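Local coordinates for protein oxidoreductase, zinc-binding dehydrogenase family (Myxococcus xanthus, PDB 5K1S) that is thought to act as a zinc-binding medium-chain reductase in the alternative de novo biosynthesis of isovaleryl coenzyme A, at residues V51-V56 with P157-A162; C165-T170 with V326-T331; G169-T174 with L198-L203. All coordinates share one frame; numbering follows the deposited sequence.

Contact 1 (V51-V56 with P157-A162)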
loop_
_atom_site.group_PDB
_atom_site.type_symbol
_atom_site.label_atom_id
_atom_site.label_comp_id
_atom_site.label_asym_id
_atom_site.label_seq_id
_atom_site.Cartn_x
_atom_site.Cartn_y
_atom_site.Cartn_z
ATOM N N VAL A 51 27.146 -26.711 5.815
ATOM C CA VAL A 51 26.891 -25.757 4.743
ATOM C C VAL A 51 27.628 -26.206 3.490
ATOM O O VAL A 51 28.857 -26.340 3.488
ATOM C CB VAL A 51 27.316 -24.343 5.157
ATOM C CG1 VAL A 51 26.928 -23.335 4.080
ATOM C CG2 VAL A 51 26.693 -23.967 6.498
ATOM N N HIS A 52 26.874 -26.439 2.415
ATOM C CA HIS A 52 27.455 -26.735 1.114
ATOM C C HIS A 52 27.585 -25.501 0.234
ATOM O O HIS A 52 28.391 -25.510 -0.703
ATOM C CB HIS A 52 26.611 -27.783 0.378
ATOM C CG HIS A 52 26.728 -29.161 0.949
ATOM N ND1 HIS A 52 27.687 -30.060 0.536
ATOM C CD2 HIS A 52 26.005 -29.795 1.903
ATOM C CE1 HIS A 52 27.549 -31.188 1.209
ATOM N NE2 HIS A 52 26.535 -31.053 2.045
ATOM N N ALA A 53 26.820 -24.451 0.515
ATOM C CA ALA A 53 26.870 -23.232 -0.276
ATOM C C ALA A 53 26.167 -22.124 0.493
ATOM O O ALA A 53 25.239 -22.382 1.266
ATOM C CB ALA A 53 26.217 -23.432 -1.648
ATOM N N CYS A 54 26.624 -20.891 0.280
ATOM C CA CYS A 54 25.983 -19.719 0.864
ATOM C C CYS A 54 25.988 -18.598 -0.159
ATOM O O CYS A 54 27.056 -18.175 -0.615
ATOM C CB CYS A 54 26.686 -19.266 2.145
ATOM S SG CYS A 54 25.880 -17.844 2.922
ATOM N N GLY A 55 24.801 -18.113 -0.507
ATOM C CA GLY A 55 24.703 -17.037 -1.468
ATOM C C GLY A 55 25.241 -15.732 -0.912
ATOM O O GLY A 55 25.119 -15.431 0.275
ATOM N N VAL A 56 25.853 -14.951 -1.796
ATOM C CA VAL A 56 26.362 -13.629 -1.452
ATOM C C VAL A 56 25.287 -12.615 -1.818
ATOM O O VAL A 56 24.968 -12.429 -2.996
ATOM C CB VAL A 56 27.681 -13.325 -2.174
ATOM C CG1 VAL A 56 28.212 -11.953 -1.761
ATOM C CG2 VAL A 56 28.708 -14.411 -1.883
ATOM N N PRO A 157 20.406 -28.778 -6.874
ATOM C CA PRO A 157 21.787 -28.661 -6.393
ATOM C C PRO A 157 21.937 -27.542 -5.374
ATOM O O PRO A 157 21.118 -26.625 -5.281
ATOM C CB PRO A 157 22.587 -28.364 -7.667
ATOM C CG PRO A 157 21.595 -27.801 -8.618
ATOM C CD PRO A 157 20.303 -28.490 -8.315
ATOM N N TRP A 158 23.023 -27.630 -4.602
ATOM C CA TRP A 158 23.232 -26.697 -3.499
ATOM C C TRP A 158 23.382 -25.265 -4.000
ATOM O O TRP A 158 22.778 -24.338 -3.449
ATOM C CB TRP A 158 24.464 -27.111 -2.691
ATOM C CG TRP A 158 24.321 -28.436 -2.008
ATOM C CD1 TRP A 158 25.020 -29.578 -2.279
ATOM C CD2 TRP A 158 23.422 -28.760 -0.943
ATOM N NE1 TRP A 158 24.614 -30.590 -1.445
ATOM C CE2 TRP A 158 23.632 -30.115 -0.616
ATOM C CE3 TRP A 158 22.460 -28.036 -0.232
ATOM C CZ2 TRP A 158 22.917 -30.761 0.389
ATOM C CZ3 TRP A 158 21.750 -28.678 0.766
ATOM C CH2 TRP A 158 21.982 -30.028 1.066
ATOM N N ASN A 159 24.190 -25.062 -5.042
ATOM C CA ASN A 159 24.469 -23.707 -5.508
ATOM C C ASN A 159 23.185 -22.983 -5.896
ATOM O O ASN A 159 22.954 -21.839 -5.486
ATOM C CB ASN A 159 25.445 -23.745 -6.683
ATOM C CG ASN A 159 26.809 -24.272 -6.288
ATOM O OD1 ASN A 159 27.137 -24.358 -5.105
ATOM N ND2 ASN A 159 27.619 -24.618 -7.283
ATOM N N GLU A 160 22.337 -23.634 -6.696
ATOM C CA GLU A 160 21.064 -23.025 -7.068
ATOM C C GLU A 160 20.191 -22.788 -5.845
ATOM O O GLU A 160 19.468 -21.788 -5.773
ATOM C CB GLU A 160 20.332 -23.907 -8.078
ATOM C CG GLU A 160 20.737 -23.676 -9.522
ATOM C CD GLU A 160 19.879 -24.464 -10.493
ATOM O OE1 GLU A 160 19.607 -25.652 -10.216
ATOM O OE2 GLU A 160 19.468 -23.893 -11.524
ATOM N N ALA A 161 20.246 -23.697 -4.869
ATOM C CA ALA A 161 19.400 -23.576 -3.687
ATOM C C ALA A 161 19.869 -22.456 -2.767
ATOM O O ALA A 161 19.047 -21.828 -2.091
ATOM C CB ALA A 161 19.370 -24.901 -2.926
ATOM N N ALA A 162 21.176 -22.188 -2.731
ATOM C CA ALA A 162 21.725 -21.173 -1.839
ATOM C C ALA A 162 21.437 -19.750 -2.297
ATOM O O ALA A 162 21.915 -18.812 -1.650
ATOM C CB ALA A 162 23.235 -21.361 -1.702
#
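His52 lies flat over the indole of Trp158 in an offset stack, the imidazole centroid 4.0 Å from that of the five-membered ring and the two planes only 6° apart. The methylene joins in: His52 CB sits over the face of the same five-membered ring, 3.5 Å from its centroid, a CH-pi contact. Farther out, His52 CD2 reaches the benzo part of the indole, 3.6 Å from Trp158 CZ2. Both aromatic residues are partly exposed, so the stack, though close, lies on the solvent side. The buried half is built from small groups, with Ala53 CB packed 3.6 Å from Ala162 CB, and the contact thins out at Asn159, where only OD1 approaches, 3.7 Å from Ala53 CB. His52 and Ala53 can both point at helix 158-161 because they form a classic beta bulge opposite Ala82 of strand 80-88. An alanine in place of Trp158 would probably leave the His52 ring without its stacking partner and Arg100 without the indole of its cation-pi contact. What can be assigned between the short helix and strand 46-56 is mainly ring stacking, CH-pi and methyl packing, as polar aromatics at the margin give way to bare methyl groups inside.

Contact 2 (C165-T170 with V326-T331); sequences CCTTGT and VRQFVT. With ZN (zinc ion), chain F.
Two consecutive threonines, Thr167 and Thr168, bring their hydroxyls to the amide end of a single glutamine, Gln328, inside a buried contact. Gln328 CD lies 3.7 Å from Thr167 OG1 and 4.1 Å from Thr168 OG1, and its side chain gets there by a bend at chi2 (-63°) that brings CD round toward the helix. The two hydroxyls have other partners as well: Thr167 OG1 is hydrogen-bonded to Thr163 O, four residues back in the chain, and Thr168 OG1 to Ser199 OG of helix 195-206. Beside this polar group is an apolar one, where Thr168 and Val326 meet tip to tip with Thr168 CG2 3.7 Å from Val326 CG1. Thr168 can serve both because its OG1 is anti to the carbonyl carbon (chi1 -55°) while its methyl is anti to the backbone N.

The helix backbone is unusual here too. A wider pi-type turn spans 165-169, and Thr170 N makes a weak bond to Cys165 O, 3.1 Å away. Within the same stretch Cys166 binds a zinc ion through SG at 2.3 Å, at the site separate from the four-cysteine one, and Cys57 and His79 are the other protein ligands.

In the fold, 326-331 is the chain returning from helix 311-323 of the nucleotide-binding part to strand 330-335, so it meets helix 165-178 where the two parts of a medium-chain reductase join. Chemically, residues 166-168 combine a metal ligand with two hydroxyls facing the returning chain, so the zinc ligand and the junction of the two parts are probably positioned by the same short piece of backbone.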
loop_
_atom_site.group_PDB
_atom_site.type_symbol
_atom_site.label_atom_id
_atom_site.label_comp_id
_atom_site.label_asym_id
_atom_site.label_seq_id
_atom_site.Cartn_x
_atom_site.Cartn_y
_atom_site.Cartn_z
ATOM N N CYS A 165 16.294 -17.889 -1.604
ATOM C CA CYS A 165 15.538 -17.116 -0.623
ATOM C C CYS A 165 15.441 -15.650 -1.028
ATOM O O CYS A 165 14.350 -15.070 -1.042
ATOM C CB CYS A 165 16.182 -17.252 0.756
ATOM S SG CYS A 165 15.146 -16.654 2.115
ATOM N N CYS A 166 16.571 -15.035 -1.363
ATOM C CA CYS A 166 16.614 -13.604 -1.645
ATOM C C CYS A 166 16.230 -13.262 -3.077
ATOM O O CYS A 166 16.377 -12.102 -3.477
ATOM C CB CYS A 166 18.007 -13.057 -1.341
ATOM S SG CYS A 166 18.509 -13.326 0.359
ATOM N N THR A 167 15.747 -14.229 -3.853
ATOM C CA THR A 167 15.275 -13.958 -5.206
ATOM C C THR A 167 13.898 -14.574 -5.412
ATOM O O THR A 167 12.884 -13.871 -5.359
ATOM C CB THR A 167 16.263 -14.496 -6.242
ATOM O OG1 THR A 167 16.472 -15.895 -6.025
ATOM C CG2 THR A 167 17.593 -13.763 -6.138
ATOM N N THR A 168 13.849 -15.886 -5.645
ATOM C CA THR A 168 12.564 -16.556 -5.816
ATOM C C THR A 168 11.753 -16.541 -4.527
ATOM O O THR A 168 10.522 -16.453 -4.574
ATOM C CB THR A 168 12.779 -17.991 -6.290
ATOM O OG1 THR A 168 13.583 -17.990 -7.478
ATOM C CG2 THR A 168 11.446 -18.668 -6.586
ATOM N N GLY A 169 12.416 -16.634 -3.373
ATOM C CA GLY A 169 11.697 -16.520 -2.113
ATOM C C GLY A 169 10.990 -15.185 -1.984
ATOM O O GLY A 169 9.806 -15.122 -1.639
ATOM N N THR A 170 11.706 -14.097 -2.272
ATOM C CA THR A 170 11.089 -12.776 -2.248
ATOM C C THR A 170 10.002 -12.661 -3.308
ATOM O O THR A 170 8.967 -12.025 -3.080
ATOM C CB THR A 170 12.155 -11.701 -2.457
ATOM O OG1 THR A 170 13.175 -11.840 -1.459
ATOM C CG2 THR A 170 11.543 -10.305 -2.369
ATOM N N VAL A 326 10.700 -21.586 -11.855
ATOM C CA VAL A 326 11.497 -20.379 -11.668
ATOM C C VAL A 326 12.961 -20.784 -11.588
ATOM O O VAL A 326 13.428 -21.273 -10.553
ATOM C CB VAL A 326 11.062 -19.604 -10.411
ATOM C CG1 VAL A 326 11.907 -18.348 -10.237
ATOM C CG2 VAL A 326 9.586 -19.247 -10.492
ATOM N N ARG A 327 13.692 -20.588 -12.681
ATOM C CA ARG A 327 15.092 -20.973 -12.727
ATOM C C ARG A 327 15.937 -20.072 -11.830
ATOM O O ARG A 327 15.513 -18.998 -11.396
ATOM C CB ARG A 327 15.623 -20.901 -14.158
ATOM C CG ARG A 327 15.188 -22.045 -15.059
ATOM C CD ARG A 327 15.809 -21.903 -16.439
ATOM N NE ARG A 327 17.263 -21.780 -16.365
ATOM C CZ ARG A 327 18.038 -21.374 -17.367
ATOM N NH1 ARG A 327 17.506 -21.040 -18.535
ATOM N NH2 ARG A 327 19.351 -21.296 -17.197
ATOM N N GLN A 328 17.156 -20.532 -11.560
ATOM C CA GLN A 328 18.159 -19.756 -10.847
ATOM C C GLN A 328 19.329 -19.492 -11.781
ATOM O O GLN A 328 19.801 -20.407 -12.465
ATOM C CB GLN A 328 18.633 -20.486 -9.585
ATOM C CG GLN A 328 17.696 -20.338 -8.398
ATOM C CD GLN A 328 17.564 -18.897 -7.945
ATOM O OE1 GLN A 328 18.513 -18.119 -8.034
ATOM N NE2 GLN A 328 16.379 -18.532 -7.468
ATOM N N PHE A 329 19.791 -18.246 -11.808
ATOM C CA PHE A 329 20.849 -17.810 -12.715
ATOM C C PHE A 329 22.109 -17.556 -11.890
ATOM O O PHE A 329 22.406 -16.428 -11.497
ATOM C CB PHE A 329 20.408 -16.566 -13.488
ATOM C CG PHE A 329 19.123 -16.749 -14.245
ATOM C CD1 PHE A 329 17.900 -16.588 -13.612
ATOM C CD2 PHE A 329 19.135 -17.083 -15.588
ATOM C CE1 PHE A 329 16.717 -16.758 -14.306
ATOM C CE2 PHE A 329 17.954 -17.253 -16.287
ATOM C CZ PHE A 329 16.744 -17.090 -15.645
ATOM N N VAL A 330 22.854 -18.626 -11.633
ATOM C CA VAL A 330 24.087 -18.550 -10.857
ATOM C C VAL A 330 25.237 -18.256 -11.812
ATOM O O VAL A 330 25.537 -19.060 -12.702
ATOM C CB VAL A 330 24.336 -19.851 -10.080
ATOM C CG1 VAL A 330 25.592 -19.730 -9.227
ATOM C CG2 VAL A 330 23.129 -20.195 -9.216
ATOM N N THR A 331 25.887 -17.108 -11.624
ATOM C CA THR A 331 27.004 -16.716 -12.474
ATOM C C THR A 331 28.222 -17.585 -12.194
ATOM O O THR A 331 28.597 -18.424 -13.019
ATOM C CB THR A 331 27.352 -15.240 -12.263
ATOM O OG1 THR A 331 26.249 -14.424 -12.674
ATOM C CG2 THR A 331 28.594 -14.846 -13.064
HETATM ZN ZN ZN F . 19.509 -11.353 1.089
#

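Contact 3 (G169-T174 with L198-L203); sequences GTAVHT and LSSVQL
Ala171 and Ser200 mark the point where helix 165-178 packs on helix 195-206, the helix that follows strand 186-190 in the Rossmann-type nucleotide-binding domain of this reductase. Small side chains allow a close approach: the CA atoms of Ala171 and Ser200 are 5.0 Å apart, and the axes of the two short segments come within 8.5 Å at a crossing angle of -52°. Ala171 CB is the central atom, lying 3.8 Å from Ser199 CB and 3.6 Å from Ser200 OG. Next to it a leucine methyl packs on the other helix. In Leu203, CG anti to the backbone N (chi1 -170°) carries the branch toward helix 165-178, where CD2 lies 3.6 Å from Val172 CA, with Val172 CG2 close by at 4.0 Å.

One shell out, Ser200 OG is hydrogen-bonded back to Val196 O in its own helix, so this buried hydroxyl can lie beside a methyl group without needing a partner across the contact. Leu320 of helix 311-323 touches both Val172 and Leu203, closing the apolar side. Away from helix 195-206, His173 joins Glu313 through ND1 and Glu300 of the second subunit through NE2. Within helix 165-178 itself, Thr170 O accepts two bonds from one residue: Thr174 N at 2.8 Å, and Thr174 OG1 at 2.9 Å from a position 42° above the carbonyl plane.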
loop_
_atom_site.group_PDB
_atom_site.type_symbol
_atom_site.label_atom_id
_atom_site.label_comp_id
_atom_site.label_asym_id
_atom_site.label_seq_id
_atom_site.Cartn_x
_atom_site.Cartn_y
_atom_site.Cartn_z
ATOM N N GLY A 169 12.416 -16.634 -3.373
ATOM C CA GLY A 169 11.697 -16.520 -2.113
ATOM C C GLY A 169 10.990 -15.185 -1.984
ATOM O O GLY A 169 9.806 -15.122 -1.639
ATOM N N THR A 170 11.706 -14.097 -2.272
ATOM C CA THR A 170 11.089 -12.776 -2.248
ATOM C C THR A 170 10.002 -12.661 -3.308
ATOM O O THR A 170 8.967 -12.025 -3.080
ATOM C CB THR A 170 12.155 -11.701 -2.457
ATOM O OG1 THR A 170 13.175 -11.840 -1.459
ATOM C CG2 THR A 170 11.543 -10.305 -2.369
ATOM N N ALA A 171 10.222 -13.270 -4.476
ATOM C CA ALA A 171 9.231 -13.206 -5.544
ATOM C C ALA A 171 7.910 -13.826 -5.107
ATOM O O ALA A 171 6.839 -13.263 -5.361
ATOM C CB ALA A 171 9.762 -13.903 -6.795
ATOM N N VAL A 172 7.963 -14.988 -4.452
ATOM C CA VAL A 172 6.739 -15.620 -3.964
ATOM C C VAL A 172 6.001 -14.676 -3.024
ATOM O O VAL A 172 4.793 -14.451 -3.162
ATOM C CB VAL A 172 7.064 -16.961 -3.278
ATOM C CG1 VAL A 172 5.823 -17.540 -2.597
ATOM C CG2 VAL A 172 7.621 -17.954 -4.290
ATOM N N HIS A 173 6.717 -14.113 -2.050
ATOM C CA HIS A 173 6.091 -13.188 -1.112
ATOM C C HIS A 173 5.495 -11.988 -1.839
ATOM O O HIS A 173 4.387 -11.544 -1.519
ATOM C CB HIS A 173 7.116 -12.735 -0.071
ATOM C CG HIS A 173 6.526 -11.940 1.052
ATOM N ND1 HIS A 173 5.407 -12.347 1.745
ATOM C CD2 HIS A 173 6.905 -10.764 1.606
ATOM C CE1 HIS A 173 5.120 -11.454 2.676
ATOM N NE2 HIS A 173 6.014 -10.483 2.612
ATOM N N THR A 174 6.213 -11.458 -2.832
ATOM C CA THR A 174 5.761 -10.271 -3.552
ATOM C C THR A 174 4.644 -10.605 -4.534
ATOM O O THR A 174 3.574 -9.990 -4.503
ATOM C CB THR A 174 6.939 -9.635 -4.295
ATOM O OG1 THR A 174 7.998 -9.356 -3.371
ATOM C CG2 THR A 174 6.515 -8.342 -4.982
ATOM N N LEU A 198 14.070 -11.302 -12.189
ATOM C CA LEU A 198 14.035 -12.503 -13.016
ATOM C C LEU A 198 13.102 -13.553 -12.427
ATOM O O LEU A 198 12.324 -14.181 -13.155
ATOM C CB LEU A 198 15.446 -13.069 -13.178
ATOM C CG LEU A 198 16.406 -12.219 -14.015
ATOM C CD1 LEU A 198 17.818 -12.779 -13.939
ATOM C CD2 LEU A 198 15.943 -12.140 -15.463
ATOM N N SER A 199 13.160 -13.758 -11.111
ATOM C CA SER A 199 12.263 -14.722 -10.483
ATOM C C SER A 199 10.814 -14.262 -10.571
ATOM O O SER A 199 9.911 -15.076 -10.800
ATOM C CB SER A 199 12.669 -14.948 -9.027
ATOM O OG SER A 199 13.913 -15.620 -8.944
ATOM N N SER A 200 10.573 -12.961 -10.396
ATOM C CA SER A 200 9.210 -12.446 -10.486
ATOM C C SER A 200 8.652 -12.615 -11.893
ATOM O O SER A 200 7.496 -13.020 -12.065
ATOM C CB SER A 200 9.179 -10.976 -10.068
ATOM O OG SER A 200 9.636 -10.816 -8.737
ATOM N N VAL A 201 9.457 -12.307 -12.914
ATOM C CA VAL A 201 9.022 -12.485 -14.299
ATOM C C VAL A 201 8.533 -13.912 -14.515
ATOM O O VAL A 201 7.406 -14.145 -14.967
ATOM C CB VAL A 201 10.161 -12.130 -15.272
ATOM C CG1 VAL A 201 9.811 -12.541 -16.704
ATOM C CG2 VAL A 201 10.463 -10.640 -15.213
ATOM N N GLN A 202 9.384 -14.888 -14.196
ATOM C CA GLN A 202 9.007 -16.287 -14.372
ATOM C C GLN A 202 7.755 -16.618 -13.572
ATOM O O GLN A 202 6.815 -17.232 -14.090
ATOM C CB GLN A 202 10.159 -17.199 -13.949
ATOM C CG GLN A 202 11.446 -16.990 -14.723
ATOM C CD GLN A 202 12.553 -17.907 -14.249
ATOM O OE1 GLN A 202 12.653 -19.054 -14.686
ATOM N NE2 GLN A 202 13.387 -17.411 -13.341
ATOM N N LEU A 203 7.728 -16.218 -12.300
ATOM C CA LEU A 203 6.606 -16.573 -11.440
ATOM C C LEU A 203 5.308 -15.957 -11.948
ATOM O O LEU A 203 4.245 -16.582 -11.875
ATOM C CB LEU A 203 6.894 -16.130 -10.004
ATOM C CG LEU A 203 5.932 -16.619 -8.920
ATOM C CD1 LEU A 203 5.844 -18.139 -8.895
ATOM C CD2 LEU A 203 6.373 -16.094 -7.564
#

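Overall arrangement
The three contacts form a path from the zinc-binding part of the chain to the nucleotide-binding domain. Contacts 2 and 3 are closest, with centres about 8 Å apart; they share Gly169 and Thr170 of helix 165-178, and Gln202 OE1 probably accepts a hydrogen bond from Arg327 N at 2.7 Å. Contacts 1 and 2, about 11 Å between centres, meet by packing, with Glu160 O 3.5 Å from Gln328 CG. Contacts 1 and 3 do not touch, their nearest atoms being about 9 Å apart. The zinc ion bound by Cys57, His79 and Cys166 takes one ligand from segment 165-170 of contact 2 and lies about 8 Å from Gly55 CA and about 12 Å from the Ser199 side chain.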